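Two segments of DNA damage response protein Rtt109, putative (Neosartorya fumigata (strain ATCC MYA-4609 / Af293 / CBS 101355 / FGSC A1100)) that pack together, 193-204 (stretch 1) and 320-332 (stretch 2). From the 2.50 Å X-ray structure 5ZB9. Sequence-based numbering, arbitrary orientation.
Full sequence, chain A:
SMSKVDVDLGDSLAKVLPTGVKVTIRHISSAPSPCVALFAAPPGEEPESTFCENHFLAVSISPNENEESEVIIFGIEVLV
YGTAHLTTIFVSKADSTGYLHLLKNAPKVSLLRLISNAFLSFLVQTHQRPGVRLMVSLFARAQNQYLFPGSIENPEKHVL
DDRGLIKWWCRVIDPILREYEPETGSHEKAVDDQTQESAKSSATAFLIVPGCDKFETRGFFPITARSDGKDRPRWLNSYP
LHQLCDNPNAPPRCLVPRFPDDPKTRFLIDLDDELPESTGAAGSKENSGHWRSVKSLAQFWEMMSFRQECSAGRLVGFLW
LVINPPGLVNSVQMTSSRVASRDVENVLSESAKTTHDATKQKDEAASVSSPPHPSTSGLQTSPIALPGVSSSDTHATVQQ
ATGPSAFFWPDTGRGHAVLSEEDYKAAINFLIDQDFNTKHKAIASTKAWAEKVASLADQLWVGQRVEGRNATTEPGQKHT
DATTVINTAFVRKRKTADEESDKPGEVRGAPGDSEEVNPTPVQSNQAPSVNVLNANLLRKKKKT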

# COMPACT_ATOMS: atom_id res chain seq x y z
N ASP A 193 0.87 -12.02 -28.15
CA ASP A 193 1.37 -11.30 -26.99
C ASP A 193 1.20 -12.16 -25.75
O ASP A 193 1.64 -11.80 -24.66
N GLN A 194 0.55 -13.31 -25.93
CA GLN A 194 0.35 -14.29 -24.87
C GLN A 194 1.67 -14.94 -24.45
O GLN A 194 2.03 -14.92 -23.28
N THR A 195 2.39 -15.51 -25.42
CA THR A 195 3.66 -16.19 -25.15
C THR A 195 4.79 -15.19 -24.84
O THR A 195 5.74 -15.52 -24.13
N GLN A 196 4.67 -13.98 -25.38
CA GLN A 196 5.63 -12.92 -25.10
C GLN A 196 5.59 -12.50 -23.63
O GLN A 196 6.57 -12.65 -22.90
N GLU A 197 4.44 -11.99 -23.20
CA GLU A 197 4.28 -11.44 -21.85
C GLU A 197 4.29 -12.50 -20.76
O GLU A 197 4.40 -12.16 -19.58
N SER A 198 4.18 -13.77 -21.14
CA SER A 198 4.10 -14.84 -20.14
C SER A 198 5.47 -15.24 -19.60
O SER A 198 5.61 -15.51 -18.41
N ALA A 199 6.48 -15.27 -20.47
CA ALA A 199 7.82 -15.68 -20.06
C ALA A 199 8.52 -14.63 -19.20
O ALA A 199 9.57 -14.89 -18.60
N LYS A 200 7.94 -13.43 -19.14
CA LYS A 200 8.53 -12.31 -18.41
C LYS A 200 7.58 -11.74 -17.37
O LYS A 200 6.36 -11.87 -17.49
N SER A 201 8.13 -11.11 -16.34
CA SER A 201 7.33 -10.45 -15.32
C SER A 201 6.76 -9.14 -15.86
O SER A 201 7.52 -8.27 -16.34
N SER A 202 5.44 -8.99 -15.81
CA SER A 202 4.80 -7.80 -16.39
C SER A 202 3.86 -7.11 -15.41
O SER A 202 3.48 -7.69 -14.38
N ALA A 203 3.48 -5.88 -15.73
CA ALA A 203 2.68 -5.07 -14.81
C ALA A 203 1.98 -3.89 -15.48
O ALA A 203 2.46 -3.33 -16.46
N THR A 204 0.84 -3.52 -14.90
CA THR A 204 0.10 -2.32 -15.27
C THR A 204 -0.36 -1.62 -13.99
O THR A 204 -0.63 -2.28 -12.98
N TRP A 320 -4.05 0.64 -7.82
CA TRP A 320 -3.69 -0.77 -7.82
C TRP A 320 -2.59 -0.99 -8.84
O TRP A 320 -2.77 -0.72 -10.03
N LEU A 321 -1.43 -1.43 -8.37
CA LEU A 321 -0.38 -1.87 -9.26
C LEU A 321 -0.46 -3.39 -9.34
O LEU A 321 -0.23 -4.08 -8.34
N VAL A 322 -0.81 -3.91 -10.51
CA VAL A 322 -0.98 -5.36 -10.64
C VAL A 322 0.18 -5.98 -11.42
O VAL A 322 0.40 -5.66 -12.60
N ILE A 323 0.90 -6.87 -10.74
CA ILE A 323 2.09 -7.51 -11.29
C ILE A 323 1.83 -8.97 -11.64
O ILE A 323 1.45 -9.77 -10.78
N ASN A 324 2.03 -9.32 -12.91
CA ASN A 324 1.85 -10.70 -13.34
C ASN A 324 3.20 -11.35 -13.58
O ASN A 324 3.90 -10.99 -14.53
N PRO A 325 3.56 -12.31 -12.72
CA PRO A 325 4.86 -12.98 -12.75
C PRO A 325 4.98 -13.90 -13.97
O PRO A 325 3.96 -14.17 -14.61
N PRO A 326 6.20 -14.37 -14.29
CA PRO A 326 6.36 -15.24 -15.46
C PRO A 326 5.46 -16.47 -15.38
O PRO A 326 5.41 -17.14 -14.35
N GLY A 327 4.76 -16.76 -16.47
CA GLY A 327 3.83 -17.87 -16.50
C GLY A 327 2.42 -17.37 -16.25
O GLY A 327 1.51 -18.14 -15.97
N LEU A 328 2.26 -16.06 -16.36
CA LEU A 328 0.99 -15.41 -16.09
C LEU A 328 0.90 -14.12 -16.90
O LEU A 328 1.83 -13.31 -16.88
N VAL A 329 -0.18 -13.97 -17.66
CA VAL A 329 -0.44 -12.73 -18.39
C VAL A 329 -1.68 -12.08 -17.80
O VAL A 329 -2.40 -12.70 -17.01
N ASN A 330 -1.94 -10.83 -18.17
CA ASN A 330 -3.07 -10.10 -17.60
C ASN A 330 -4.44 -10.54 -18.15
O ASN A 330 -5.47 -10.02 -17.73
N SER A 331 -4.44 -11.51 -19.06
CA SER A 331 -5.68 -12.05 -19.61
C SER A 331 -6.17 -13.26 -18.82
O SER A 331 -7.34 -13.64 -18.90
N VAL A 332 -5.26 -13.88 -18.06
CA VAL A 332 -5.61 -14.99 -17.18
C VAL A 332 -6.42 -14.48 -15.99
O VAL A 332 -5.89 -13.78 -15.13

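Backbone pairing joins the two strands, and beyond them side chains of mixed size pack across the gap. Strand 202-204 runs antiparallel to strand 320-324; as in any beta strand, successive side chains alternate between faces, and the register sets which residues pair. Ala 203 and Ile 323 share one face, where Ile 323 (chi1 m, chi2 t) sets CG1 3.9 Å from Ala 203 CB; Leu 321 (t, p) turns its end nearer, bringing CD1 to 3.5 Å from Thr 204 O. Ser 202, Thr 204 (m), Val 322 (t) and Asn 324 (m) take the other face. Ser 202 is p, its OG 3.9 Å from Asn 324 CB, and its hydroxyl is satisfied elsewhere in the structure, as is the amide of Asn 324.

Beyond the strands, Val 329 is the main apolar plug. It points toward the helical segment in rotamer m, which lays CG1 3.4 Å from Gln 194 O and 3.9 Å from Glu 197 CB. Gln 194, poorly ordered, starts sideways, but chi1 and chi2 both m bring OE1 within 3.5 Å of Val 329 CG2 and 3.3 Å of Ser 331 OG, at best a weak hydrogen bond. Ser 201, chi1 off-well at -122°, rests OG 3.3 Å from Pro 326 CD. Lys 200 points away, and its NZ bonds Gln 196 O at 2.8 Å. Water 1 lies between the backbones, its O 2.4 Å from both Glu 197 O and Leu 328 O.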

# COMPACT_ATOMS: atom_id res chain seq x y z
CB ASP A 193 0.63 -9.97 -26.82
CG ASP A 193 0.92 -8.99 -27.95
OD1 ASP A 193 2.11 -8.76 -28.25
OD2 ASP A 193 -0.05 -8.46 -28.55
CB GLN A 194 -0.65 -15.37 -25.31
CG GLN A 194 -2.01 -14.84 -25.76
CD GLN A 194 -2.92 -14.51 -24.60
OE1 GLN A 194 -2.57 -14.70 -23.43
NE2 GLN A 194 -4.11 -14.01 -24.91
CB THR A 195 4.09 -17.09 -26.34
OG1 THR A 195 3.73 -16.47 -27.58
CG2 THR A 195 3.42 -18.46 -26.25
CB GLN A 196 5.36 -11.69 -25.97
CG GLN A 196 6.00 -11.72 -27.35
CD GLN A 196 6.03 -10.35 -28.01
OE1 GLN A 196 5.46 -9.39 -27.50
NE2 GLN A 196 6.70 -10.27 -29.16
CB GLU A 197 2.97 -10.64 -21.76
CG GLU A 197 2.93 -9.38 -22.60
CD GLU A 197 1.53 -8.80 -22.72
OE1 GLU A 197 0.71 -8.97 -21.78
OE2 GLU A 197 1.24 -8.19 -23.77
CB SER A 198 3.39 -16.07 -20.73
OG SER A 198 2.88 -16.91 -19.70
CB ALA A 199 8.67 -16.00 -21.29
CB LYS A 200 8.96 -11.21 -19.39
CG LYS A 200 7.93 -10.94 -20.48
CD LYS A 200 8.58 -10.39 -21.74
CE LYS A 200 9.74 -11.26 -22.20
NZ LYS A 200 9.33 -12.67 -22.46
CB SER A 201 8.15 -10.19 -14.06
OG SER A 201 7.55 -10.81 -12.94
CB SER A 202 4.05 -8.18 -17.66
OG SER A 202 3.07 -9.16 -17.40
CB ALA A 203 3.54 -4.56 -13.67
CB THR A 204 -1.12 -2.65 -16.18
OG1 THR A 204 -0.68 -3.39 -17.33
CG2 THR A 204 -1.83 -1.37 -16.66
CB TRP A 320 -4.89 -1.67 -8.14
CG TRP A 320 -6.09 -1.36 -7.31
CD1 TRP A 320 -6.39 -1.88 -6.08
CD2 TRP A 320 -7.15 -0.46 -7.63
NE1 TRP A 320 -7.57 -1.35 -5.62
CE2 TRP A 320 -8.06 -0.48 -6.55
CE3 TRP A 320 -7.43 0.36 -8.73
CZ2 TRP A 320 -9.22 0.29 -6.54
CZ3 TRP A 320 -8.59 1.13 -8.72
CH2 TRP A 320 -9.47 1.09 -7.63
CB LEU A 321 0.99 -1.42 -8.77
CG LEU A 321 2.17 -2.04 -9.51
CD1 LEU A 321 2.20 -1.59 -10.98
CD2 LEU A 321 3.47 -1.70 -8.81
CB VAL A 322 -2.32 -5.73 -11.32
CG1 VAL A 322 -2.47 -7.24 -11.41
CG2 VAL A 322 -3.49 -5.12 -10.55
CB ILE A 323 3.27 -7.42 -10.30
CG1 ILE A 323 3.67 -5.96 -10.08
CG2 ILE A 323 4.46 -8.26 -10.79
CD1 ILE A 323 4.63 -5.74 -8.93
CB ASN A 324 0.97 -10.78 -14.59
CG ASN A 324 -0.44 -10.28 -14.32
OD1 ASN A 324 -1.21 -10.93 -13.61
ND2 ASN A 324 -0.79 -9.13 -14.89
CB PRO A 325 4.86 -13.77 -11.44
CG PRO A 325 3.44 -14.14 -11.27
CD PRO A 325 2.67 -12.92 -11.72
CB PRO A 326 7.84 -15.62 -15.42
CG PRO A 326 8.50 -14.50 -14.68
CD PRO A 326 7.50 -14.08 -13.64
CB LEU A 328 0.83 -15.13 -14.59
CG LEU A 328 -0.55 -15.26 -13.94
CD1 LEU A 328 -1.10 -16.67 -14.08
CD2 LEU A 328 -0.50 -14.85 -12.47
CB VAL A 329 -0.65 -12.98 -19.90
CG1 VAL A 329 0.63 -13.49 -20.53
CG2 VAL A 329 -1.79 -13.97 -20.12
CB ASN A 330 -2.89 -8.59 -17.80
CG ASN A 330 -3.02 -8.17 -19.25
OD1 ASN A 330 -2.72 -8.94 -20.16
ND2 ASN A 330 -3.45 -6.93 -19.46
CB SER A 331 -5.50 -12.42 -21.09
OG SER A 331 -4.80 -13.65 -21.24
CB VAL A 332 -4.36 -15.74 -16.67
CG1 VAL A 332 -4.76 -16.87 -15.74
CG2 VAL A 332 -3.54 -16.26 -17.84
O HOH W 1 3.84 -12.01 -17.24